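PDB 6SRN: TetR family transcriptional regulator from Streptomyces coelicolor, which probably binds DNA as a transcriptional regulator, and binds a furan carboxylic acid of the kind that acts as a hormone controlling antibiotic production. Local coordinates for residues T101-V106 with L207-L212; I41-G46 with V122-A127; D54-E57 with T62-A65. All blocks are in the same frame, centred on the assembly; numbering follows the deposited sequence.

Contact 1. Residues T101-V106 with L207-L212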
ATOM      1  N   THR A 101     -27.186   1.925   9.030  1.00 11.98           N
ATOM      2  CA  THR A 101     -26.784   3.304   9.361  1.00 11.90           C
ATOM      3  C   THR A 101     -25.603   3.753   8.505  1.00 11.39           C
ATOM      4  O   THR A 101     -24.956   2.933   7.881  1.00 10.99           O
ATOM      5  CB  THR A 101     -26.358   3.450  10.842  1.00 12.38           C
ATOM      6  OG1 THR A 101     -25.146   2.717  11.111  1.00 13.95           O
ATOM      7  CG2 THR A 101     -27.492   3.034  11.802  1.00 14.11           C
ATOM      8  N   PRO A 102     -25.373   5.061   8.440  1.00 11.02           N
ATOM      9  CA  PRO A 102     -24.262   5.541   7.613  1.00 10.94           C
ATOM     10  C   PRO A 102     -22.924   4.864   7.921  1.00 10.81           C
ATOM     11  O   PRO A 102     -22.213   4.396   7.013  1.00 10.56           O
ATOM     12  CB  PRO A 102     -24.243   7.039   7.940  1.00 10.47           C
ATOM     13  CG  PRO A 102     -25.728   7.354   8.098  1.00 10.72           C
ATOM     14  CD  PRO A 102     -26.196   6.193   8.918  1.00 10.83           C
ATOM     15  N   LEU A 103     -22.554   4.747   9.187  1.00 10.61           N
ATOM     16  CA  LEU A 103     -21.262   4.175   9.517  1.00 12.32           C
ATOM     17  C   LEU A 103     -21.247   2.649   9.273  1.00 11.30           C
ATOM     18  O   LEU A 103     -20.240   2.116   8.834  1.00 10.75           O
ATOM     19  CB  LEU A 103     -20.924   4.424  10.978  1.00 14.85           C
ATOM     20  CG  LEU A 103     -19.790   5.342  11.360  1.00 17.80           C
ATOM     21  CD1 LEU A 103     -19.390   4.980  12.793  1.00 17.08           C
ATOM     22  CD2 LEU A 103     -18.659   5.327  10.383  1.00 17.55           C
ATOM     23  N   GLU A 104     -22.361   1.957   9.545  1.00 11.12           N
ATOM     24  CA  GLU A 104     -22.476   0.508   9.239  1.00 11.30           C
ATOM     25  C   GLU A 104     -22.394   0.253   7.737  1.00  9.79           C
ATOM     26  O   GLU A 104     -21.897  -0.781   7.330  1.00 10.98           O
ATOM     27  CB  GLU A 104     -23.830  -0.003   9.703  1.00 12.27           C
ATOM     28  CG  GLU A 104     -23.868  -0.216  11.193  1.00 13.98           C
ATOM     29  CD  GLU A 104     -25.241  -0.680  11.611  1.00 17.49           C
ATOM     30  OE1 GLU A 104     -26.221  -0.337  10.886  1.00 20.15           O
ATOM     31  OE2 GLU A 104     -25.337  -1.441  12.578  1.00 21.60           O
ATOM     32  N   THR A 105     -22.835   1.204   6.930  1.00  8.90           N
ATOM     33  CA  THR A 105     -22.756   1.084   5.467  1.00  9.35           C
ATOM     34  C   THR A 105     -21.284   1.096   5.072  1.00  8.74           C
ATOM     35  O   THR A 105     -20.851   0.254   4.248  1.00  8.75           O
ATOM     36  CB  THR A 105     -23.535   2.214   4.784  1.00  9.66           C
ATOM     37  OG1 THR A 105     -24.941   2.079   5.103  1.00 10.51           O
ATOM     38  CG2 THR A 105     -23.342   2.252   3.283  1.00 10.47           C
ATOM     39  N   VAL A 106     -20.526   2.040   5.609  1.00  8.82           N
ATOM     40  CA  VAL A 106     -19.064   2.099   5.346  1.00  9.30           C
ATOM     41  C   VAL A 106     -18.398   0.793   5.798  1.00  9.14           C
ATOM     42  O   VAL A 106     -17.605   0.183   5.058  1.00  8.44           O
ATOM     43  CB  VAL A 106     -18.421   3.273   6.068  1.00 10.00           C
ATOM     44  CG1 VAL A 106     -16.920   3.312   5.850  1.00 10.13           C
ATOM     45  CG2 VAL A 106     -19.013   4.606   5.614  1.00 10.99           C
ATOM     46  N   LEU A 207      -9.792  -0.841  15.441  1.00  8.19           N
ATOM     47  CA  LEU A 207      -9.211   0.429  15.863  1.00  8.60           C
ATOM     48  C   LEU A 207      -9.838   1.618  15.128  1.00  8.48           C
ATOM     49  O   LEU A 207     -10.219   2.615  15.735  1.00  8.14           O
ATOM     50  CB  LEU A 207      -7.715   0.440  15.574  1.00  9.05           C
ATOM     51  CG  LEU A 207      -6.856  -0.626  16.236  1.00  9.98           C
ATOM     52  CD1 LEU A 207      -5.421  -0.514  15.737  1.00 10.25           C
ATOM     53  CD2 LEU A 207      -6.905  -0.506  17.740  1.00 10.59           C
ATOM     54  N   MET A 208      -9.954   1.525  13.809  1.00  8.79           N
ATOM     55  CA  MET A 208     -10.431   2.673  13.037  1.00  9.28           C
ATOM     56  C   MET A 208     -11.841   3.014  13.415  1.00  8.39           C
ATOM     57  O   MET A 208     -12.137   4.185  13.594  1.00  8.27           O
ATOM     58  CB  MET A 208     -10.340   2.385  11.550  1.00 10.69           C
ATOM     59  CG  MET A 208      -8.913   2.055  11.206  1.00 13.23           C
ATOM     60  SD  MET A 208      -7.913   3.510  11.024  1.00 19.99           S
ATOM     61  CE  MET A 208      -8.582   4.388   9.574  1.00 15.95           C
ATOM     62  N   PHE A 209     -12.720   2.025  13.510  1.00  7.92           N
ATOM     63  CA  PHE A 209     -14.117   2.332  13.829  1.00  8.13           C
ATOM     64  C   PHE A 209     -14.321   2.697  15.294  1.00  8.03           C
ATOM     65  O   PHE A 209     -15.196   3.505  15.573  1.00  8.01           O
ATOM     66  CB  PHE A 209     -15.049   1.248  13.327  1.00  8.53           C
ATOM     67  CG  PHE A 209     -15.231   1.312  11.859  1.00  9.68           C
ATOM     68  CD1 PHE A 209     -16.176   2.155  11.271  1.00 10.78           C
ATOM     69  CD2 PHE A 209     -14.359   0.620  11.045  1.00 10.20           C
ATOM     70  CE1 PHE A 209     -16.267   2.249   9.880  1.00 11.99           C
ATOM     71  CE2 PHE A 209     -14.479   0.703   9.678  1.00 11.12           C
ATOM     72  CZ  PHE A 209     -15.398   1.529   9.101  1.00 11.91           C
ATOM     73  N   PHE A 210     -13.462   2.220  16.182  1.00  7.71           N
ATOM     74  CA  PHE A 210     -13.485   2.688  17.582  1.00  7.94           C
ATOM     75  C   PHE A 210     -13.231   4.192  17.619  1.00  7.67           C
ATOM     76  O   PHE A 210     -13.914   4.946  18.370  1.00  8.55           O
ATOM     77  CB  PHE A 210     -12.470   1.971  18.445  1.00  8.57           C
ATOM     78  CG  PHE A 210     -12.488   2.427  19.867  1.00 10.17           C
ATOM     79  CD1 PHE A 210     -11.723   3.514  20.282  1.00 10.60           C
ATOM     80  CD2 PHE A 210     -13.282   1.773  20.772  1.00 11.43           C
ATOM     81  CE1 PHE A 210     -11.757   3.936  21.603  1.00 11.64           C
ATOM     82  CE2 PHE A 210     -13.328   2.183  22.086  1.00 12.53           C
ATOM     83  CZ  PHE A 210     -12.581   3.277  22.494  1.00 12.32           C
ATOM     84  N   ALA A 211     -12.311   4.634  16.763  1.00  7.98           N
ATOM     85  CA  ALA A 211     -11.947   6.053  16.670  1.00  8.54           C
ATOM     86  C   ALA A 211     -12.962   6.916  15.923  1.00  9.10           C
ATOM     87  O   ALA A 211     -12.969   8.139  16.089  1.00 10.90           O
ATOM     88  CB  ALA A 211     -10.588   6.169  16.042  1.00  8.94           C
ATOM     89  N   LEU A 212     -13.795   6.323  15.067  1.00  9.02           N
ATOM     90  CA  LEU A 212     -14.775   7.064  14.284  1.00 10.08           C
ATOM     91  C   LEU A 212     -16.101   7.193  15.007  1.00 11.47           C
ATOM     92  O   LEU A 212     -16.817   8.153  14.802  1.00 12.10           O
ATOM     93  CB  LEU A 212     -15.040   6.434  12.917  1.00 10.11           C
ATOM     94  CG  LEU A 212     -13.826   6.529  11.992  1.00 10.20           C
ATOM     95  CD1 LEU A 212     -14.069   5.618  10.819  1.00 10.19           C
ATOM     96  CD2 LEU A 212     -13.572   7.938  11.516  1.00 10.31           C
TER
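Phe209 reaches from the C-terminal helix of the all-helical TetR-type ligand-binding domain towards Leu103 and Val106, at the start of helix 102-119. From CB, the side chain sets out towards the other helix with CG anti to its own carbonyl carbon (chi1 -75°). The next atom on this side, CD1, lies 4.1 Å from Leu103 CD2. CE1 comes closer to the same methyl, 3.9 Å from Leu103 CD2, and at the tip CZ stands 4.0 Å from Val106 CG1. Both methyls meet the ring at its edge, near its plane, and the Leu103 and Phe209 side chains lie alongside one another, pointing opposite ways. Leu177 of helix 170-192 packs on both Phe209 and Val106, so the touching side chains sit in a buried multi-helix core, while Met208 of helix 197-212 packs on Met208 of the second subunit. Helix 102-119 is fixed at its start by a capping box: Thr101 OG1 accepts from Glu104 N at 3.3 Å, and Thr101 N donates to Glu104 OE1 at 3.1 Å. Thr101 O accepts from two donors of Thr105, one turn on: its N and its OG1, the latter 2.9 Å from Thr101 O.

Contact 2. Residues I41-G46 with V122-A127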
ATOM      1  N   ILE A  41      -5.614 -13.908 -15.800  1.00  9.82           N
ATOM      2  CA  ILE A  41      -4.234 -13.875 -16.305  1.00  9.94           C
ATOM      3  C   ILE A  41      -3.417 -12.695 -15.747  1.00 10.01           C
ATOM      4  O   ILE A  41      -2.255 -12.843 -15.371  1.00  9.43           O
ATOM      5  CB  ILE A  41      -4.237 -13.953 -17.853  1.00 10.78           C
ATOM      6  CG1 ILE A  41      -4.721 -15.344 -18.237  1.00 11.95           C
ATOM      7  CG2 ILE A  41      -2.852 -13.647 -18.432  1.00 11.23           C
ATOM      8  CD1 ILE A  41      -5.092 -15.507 -19.660  1.00 13.04           C
ATOM      9  N   PHE A  42      -4.035 -11.533 -15.698  1.00  9.19           N
ATOM     10  CA  PHE A  42      -3.332 -10.385 -15.126  1.00  8.91           C
ATOM     11  C   PHE A  42      -3.030 -10.625 -13.649  1.00  8.73           C
ATOM     12  O   PHE A  42      -1.976 -10.236 -13.158  1.00  9.48           O
ATOM     13  CB  PHE A  42      -4.136  -9.098 -15.235  1.00  9.01           C
ATOM     14  CG  PHE A  42      -4.203  -8.474 -16.618  1.00  8.66           C
ATOM     15  CD1 PHE A  42      -3.085  -8.279 -17.402  1.00  8.64           C
ATOM     16  CD2 PHE A  42      -5.426  -7.969 -17.064  1.00  8.77           C
ATOM     17  CE1 PHE A  42      -3.203  -7.634 -18.634  1.00  8.63           C
ATOM     18  CE2 PHE A  42      -5.556  -7.302 -18.278  1.00  8.87           C
ATOM     19  CZ  PHE A  42      -4.443  -7.175 -19.056  1.00  8.93           C
ATOM     20  N   ALA A  43      -3.984 -11.195 -12.922  1.00  8.52           N
ATOM     21  CA  ALA A  43      -3.753 -11.439 -11.478  1.00  8.50           C
ATOM     22  C   ALA A  43      -2.589 -12.398 -11.222  1.00  8.85           C
ATOM     23  O   ALA A  43      -1.806 -12.208 -10.289  1.00  8.82           O
ATOM     24  CB  ALA A  43      -5.029 -11.935 -10.824  1.00  8.67           C
ATOM     25  N   SER A  44      -2.446 -13.377 -12.101  1.00 10.28           N
ATOM     26  CA  SER A  44      -1.457 -14.396 -11.893  1.00 11.79           C
ATOM     27  C   SER A  44      -0.108 -14.018 -12.477  1.00 11.51           C
ATOM     28  O   SER A  44       0.910 -14.383 -11.882  1.00 11.83           O
ATOM     29  CB  SER A  44      -1.980 -15.755 -12.373  1.00 14.34           C
ATOM     30  OG  SER A  44      -2.216 -15.791 -13.721  1.00 18.98           O
ATOM     31  N   ARG A  45      -0.105 -13.246 -13.568  1.00 12.03           N
ATOM     32  CA  ARG A  45       1.111 -12.967 -14.346  1.00 13.44           C
ATOM     33  C   ARG A  45       1.565 -11.526 -14.393  1.00 13.07           C
ATOM     34  O   ARG A  45       2.704 -11.266 -14.803  1.00 14.78           O
ATOM     35  CB  ARG A  45       0.942 -13.444 -15.793  1.00 14.89           C
ATOM     36  CG  ARG A  45       0.577 -14.905 -15.868  1.00 16.92           C
ATOM     37  CD  ARG A  45       0.432 -15.442 -17.281  1.00 19.00           C
ATOM     38  NE  ARG A  45      -0.257 -16.733 -17.220  1.00 21.62           N
ATOM     39  CZ  ARG A  45      -0.773 -17.378 -18.268  1.00 22.16           C
ATOM     40  NH1 ARG A  45      -0.674 -16.877 -19.481  1.00 22.94           N
ATOM     41  NH2 ARG A  45      -1.381 -18.550 -18.079  1.00 24.52           N
ATOM     42  N   GLY A  46       0.696 -10.607 -13.986  1.00 11.83           N
ATOM     43  CA  GLY A  46       0.961  -9.177 -14.113  1.00 11.63           C
ATOM     44  C   GLY A  46       0.777  -8.734 -15.549  1.00 11.50           C
ATOM     45  O   GLY A  46       0.485  -9.525 -16.440  1.00 12.14           O
ATOM     46  N   VAL A 122     -11.206 -10.278 -10.729  1.00  7.12           N
ATOM     47  CA  VAL A 122     -11.244  -8.894 -11.246  1.00  7.21           C
ATOM     48  C   VAL A 122     -10.638  -7.918 -10.217  1.00  6.92           C
ATOM     49  O   VAL A 122      -9.939  -6.966 -10.584  1.00  7.07           O
ATOM     50  CB  VAL A 122     -12.664  -8.483 -11.664  1.00  7.92           C
ATOM     51  CG1 VAL A 122     -12.706  -7.017 -12.094  1.00  8.31           C
ATOM     52  CG2 VAL A 122     -13.141  -9.391 -12.777  1.00  8.92           C
ATOM     53  N   MET A 123     -10.943  -8.141  -8.933  1.00  7.37           N
ATOM     54  CA  MET A 123     -10.361  -7.297  -7.895  1.00  7.31           C
ATOM     55  C   MET A 123      -8.873  -7.534  -7.763  1.00  6.77           C
ATOM     56  O   MET A 123      -8.118  -6.560  -7.599  1.00  7.28           O
ATOM     57  CB  MET A 123     -11.069  -7.558  -6.573  1.00  8.20           C
ATOM     58  CG  MET A 123     -12.554  -7.216  -6.563  1.00  9.12           C
ATOM     59  SD  MET A 123     -12.839  -5.418  -6.636  1.00 10.70           S
ATOM     60  CE  MET A 123     -12.330  -5.027  -5.045  1.00 10.73           C
ATOM     61  N   GLN A 124      -8.454  -8.779  -7.807  1.00  6.59           N
ATOM     62  CA  GLN A 124      -7.052  -9.067  -7.658  1.00  6.61           C
ATOM     63  C   GLN A 124      -6.258  -8.454  -8.828  1.00  6.57           C
ATOM     64  O   GLN A 124      -5.176  -7.915  -8.667  1.00  6.92           O
ATOM     65  CB  GLN A 124      -6.831 -10.563  -7.597  1.00  7.28           C
ATOM     66  CG  GLN A 124      -7.529 -11.195  -6.383  1.00  8.02           C
ATOM     67  CD  GLN A 124      -7.663 -12.684  -6.439  1.00  8.97           C
ATOM     68  OE1 GLN A 124      -7.340 -13.329  -7.424  1.00 11.38           O
ATOM     69  NE2 GLN A 124      -8.129 -13.250  -5.350  1.00 10.02           N
ATOM     70  N   ALA A 125      -6.812  -8.556 -10.022  1.00  5.99           N
ATOM     71  CA  ALA A 125      -6.190  -8.002 -11.204  1.00  6.13           C
ATOM     72  C   ALA A 125      -6.165  -6.490 -11.168  1.00  6.71           C
ATOM     73  O   ALA A 125      -5.170  -5.861 -11.509  1.00  7.57           O
ATOM     74  CB  ALA A 125      -6.901  -8.478 -12.446  1.00  6.04           C
ATOM     75  N   GLY A 126      -7.276  -5.888 -10.748  1.00  6.84           N
ATOM     76  CA  GLY A 126      -7.326  -4.419 -10.644  1.00  7.28           C
ATOM     77  C   GLY A 126      -6.240  -3.912  -9.738  1.00  7.71           C
ATOM     78  O   GLY A 126      -5.534  -2.969 -10.077  1.00  7.34           O
ATOM     79  N   ALA A 127      -6.087  -4.545  -8.590  1.00  7.88           N
ATOM     80  CA  ALA A 127      -5.062  -4.154  -7.639  1.00  8.43           C
ATOM     81  C   ALA A 127      -3.664  -4.395  -8.188  1.00  9.19           C
ATOM     82  O   ALA A 127      -2.765  -3.532  -8.093  1.00 10.43           O
ATOM     83  CB  ALA A 127      -5.233  -4.855  -6.284  1.00  9.04           C
TER
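The seam between the DNA-binding and ligand-binding parts of a TetR-family regulator is illustrated here by Ala43 of helix 31-49 meeting Gln124 and Ala125 of helix 121-131. The two helical segments run in broadly the same direction, crossing at 44° with their axes 7.8 Å apart. Such a close approach rests on small side chains: at the crossing, Ala43 CA and Ala125 CA are 4.2 Å apart. The methyl Ala43 CB points at the other helix and settles between two of its residues, lying 3.9 Å from Gln124 CB and equally near the backbone atom Ala125 N. Ala125 answers from its own side, its CB 4.0 Å from Phe42 CB and about as far from Ala43 N. Each alanine methyl thus rests partly on the backbone of the opposite helix.

The larger neighbours touch only through their first carbons. Phe42 starts towards helix 121-131, but its CG is placed beside the backbone N (chi1 -75°) and the ring turns away, its edge meeting Gly46 O in the ring plane. Gln124 runs extended beyond CG, carrying its amide to Phe117 O, where NE2 donates a hydrogen bond. Phe117 lines the pocket of the bound furan acid, as does His84, on which Val122 and Met123 pack. The contact therefore lies one layer out from the ligand, the Gln124 side chain about 10 Å from it. In TetR, inducer binding shifts a helix at this boundary that probably corresponds to helix 121-131, and so moves the DNA-binding domain; a similar relay here would be consistent with this packing. No hydrogen bond joins the two segments themselves, but one turn further along helix 121-131 a polar tie is made, from Arg128 NH1 to Ala43 O.

Contact 3. Residues D54-E57 with T62-A65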
ATOM      1  N   ASP A  54      -2.958 -15.065 -24.933  1.00 14.46           N
ATOM      2  CA  ASP A  54      -3.261 -16.022 -23.885  1.00 13.86           C
ATOM      3  C   ASP A  54      -4.678 -15.824 -23.355  1.00 12.55           C
ATOM      4  O   ASP A  54      -5.335 -16.798 -23.027  1.00 13.48           O
ATOM      5  CB  ASP A  54      -2.221 -15.949 -22.787  1.00 15.13           C
ATOM      6  CG  ASP A  54      -0.924 -16.660 -23.164  1.00 15.96           C
ATOM      7  OD1 ASP A  54      -0.865 -17.392 -24.190  1.00 18.16           O
ATOM      8  OD2 ASP A  54       0.046 -16.449 -22.438  1.00 16.08           O
ATOM      9  N   VAL A  55      -5.140 -14.576 -23.303  1.00 12.14           N
ATOM     10  CA  VAL A  55      -6.528 -14.278 -22.966  1.00 11.36           C
ATOM     11  C   VAL A  55      -7.505 -14.901 -23.976  1.00 12.40           C
ATOM     12  O   VAL A  55      -8.477 -15.549 -23.594  1.00 12.36           O
ATOM     13  CB  VAL A  55      -6.748 -12.756 -22.851  1.00 10.67           C
ATOM     14  CG1 VAL A  55      -8.231 -12.460 -22.637  1.00 11.26           C
ATOM     15  CG2 VAL A  55      -5.892 -12.169 -21.709  1.00 11.05           C
ATOM     16  N   ALA A  56      -7.229 -14.712 -25.257  1.00 12.48           N
ATOM     17  CA  ALA A  56      -8.045 -15.325 -26.327  1.00 12.95           C
ATOM     18  C   ALA A  56      -8.109 -16.847 -26.195  1.00 14.09           C
ATOM     19  O   ALA A  56      -9.193 -17.440 -26.252  1.00 13.87           O
ATOM     20  CB  ALA A  56      -7.516 -14.892 -27.673  1.00 13.67           C
ATOM     21  N   GLU A  57      -6.964 -17.469 -25.940  1.00 15.14           N
ATOM     22  CA  GLU A  57      -6.929 -18.939 -25.770  1.00 18.09           C
ATOM     23  C   GLU A  57      -7.771 -19.373 -24.564  1.00 17.81           C
ATOM     24  O   GLU A  57      -8.508 -20.367 -24.641  1.00 17.07           O
ATOM     25  CB  GLU A  57      -5.503 -19.412 -25.576  1.00 20.61           C
ATOM     26  CG  GLU A  57      -5.343 -20.928 -25.532  1.00 25.96           C
ATOM     27  CD  GLU A  57      -4.136 -21.360 -24.719  1.00 31.10           C
ATOM     28  OE1 GLU A  57      -3.256 -20.504 -24.442  1.00 37.33           O
ATOM     29  OE2 GLU A  57      -4.077 -22.557 -24.344  1.00 34.94           O
ATOM     30  N   THR A  62     -10.559 -16.241 -31.109  1.00 16.95           N
ATOM     31  CA  THR A  62      -9.354 -15.756 -31.802  1.00 16.12           C
ATOM     32  C   THR A  62      -8.939 -14.397 -31.251  1.00 14.81           C
ATOM     33  O   THR A  62      -9.766 -13.664 -30.706  1.00 14.55           O
ATOM     34  CB  THR A  62      -9.587 -15.558 -33.316  1.00 16.63           C
ATOM     35  OG1 THR A  62     -10.611 -14.573 -33.506  1.00 16.35           O
ATOM     36  CG2 THR A  62      -9.964 -16.895 -33.987  1.00 16.98           C
ATOM     37  N   LYS A  63      -7.671 -14.053 -31.420  1.00 14.89           N
ATOM     38  CA  LYS A  63      -7.194 -12.718 -31.009  1.00 14.21           C
ATOM     39  C   LYS A  63      -7.995 -11.625 -31.711  1.00 14.25           C
ATOM     40  O   LYS A  63      -8.341 -10.616 -31.082  1.00 13.25           O
ATOM     41  CB  LYS A  63      -5.707 -12.490 -31.295  1.00 16.39           C
ATOM     42  CG  LYS A  63      -4.713 -13.199 -30.384  1.00 19.35           C
ATOM     43  CD  LYS A  63      -3.259 -12.823 -30.725  1.00 20.87           C
ATOM     44  CE  LYS A  63      -2.868 -11.407 -30.288  1.00 22.61           C
ATOM     45  NZ  LYS A  63      -1.440 -11.030 -30.546  1.00 23.85           N
ATOM     46  N   GLY A  64      -8.217 -11.780 -33.017  1.00 13.89           N
ATOM     47  CA  GLY A  64      -8.986 -10.772 -33.782  1.00 13.31           C
ATOM     48  C   GLY A  64     -10.377 -10.550 -33.228  1.00 13.40           C
ATOM     49  O   GLY A  64     -10.850  -9.418 -33.116  1.00 14.42           O
ATOM     50  N   ALA A  65     -11.025 -11.623 -32.803  1.00 12.19           N
ATOM     51  CA  ALA A  65     -12.319 -11.471 -32.139  1.00 12.94           C
ATOM     52  C   ALA A  65     -12.240 -10.745 -30.768  1.00 12.56           C
ATOM     53  O   ALA A  65     -13.083  -9.914 -30.408  1.00 12.90           O
ATOM     54  CB  ALA A  65     -12.984 -12.832 -32.012  1.00 13.50           C
TER
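Van der Waals packing across the turn rests on one methyl group: Ala56 CB points from its helix onto the backbone where Thr62 joins Lys63. It lies 3.8 Å from Lys63 N and 3.9 Å from Thr62 C, so it covers the peptide link that opens the next helix. The backbones are close accordingly, with Ala56 CA and Lys63 CA 5.4 Å apart. The remaining approach comes from the lysine, whose CG stands 4.3 Å from Ala56 CB. Because that CG lies beside its own backbone N (chi1 -74°), the atom nearest the alanine, the first part of the chain leans over the methyl. Beyond CG the chain leads away from helix 52-59, leaving Lys63 an exposed residue at the margin of the contact.

The two segments belong to the predicted helix-turn-helix of residues 51-70, the DNA-binding motif of the TetR family. Here the small Ala56 lets the two helices approach closely, and helix 63-69 would be the recognition helix.

Hydrogen bonding acts within the second segment and not across the turn. Thr62 is the N-cap of helix 63-69: its side chain points away from Ala56, with OG1 between its own N and carbonyl carbon (chi1 61°), and accepts from Ala65 N at 3.1 Å and a fairly straight 156°. The cap satisfies an N-H of the first turn that has no earlier helical carbonyl to use.

Outside the two segments, the first helix has both apolar and polar partners. Val55 packs on Ala38 and Ile41 of helix 31-49, Asp54 N hydrogen-bonds to Ser51 OG, and Asp54 OD2 forms a salt bridge with Arg45 NH1.

In the fold
From the N terminus, helix 31-49 supplies the first half of contact 2, and the chain then turns at once through the two short helices joined by contact 3, a local closure with only four residues between its segments. It is nested inside the long loop that contact 2 closes when helix 121-131 returns to helix 31-49, tying the DNA-binding part to the ligand-binding domain. Before that return the chain has opened contact 1 at residue 101, so contacts 1 and 2 cross; contact 1 closes only at the C-terminal helix. Contacts 2 and 3 touch through Arg45 and Asp54, whereas contact 1 lies within the ligand-binding domain, about 29 Å from contact 2, centre to centre.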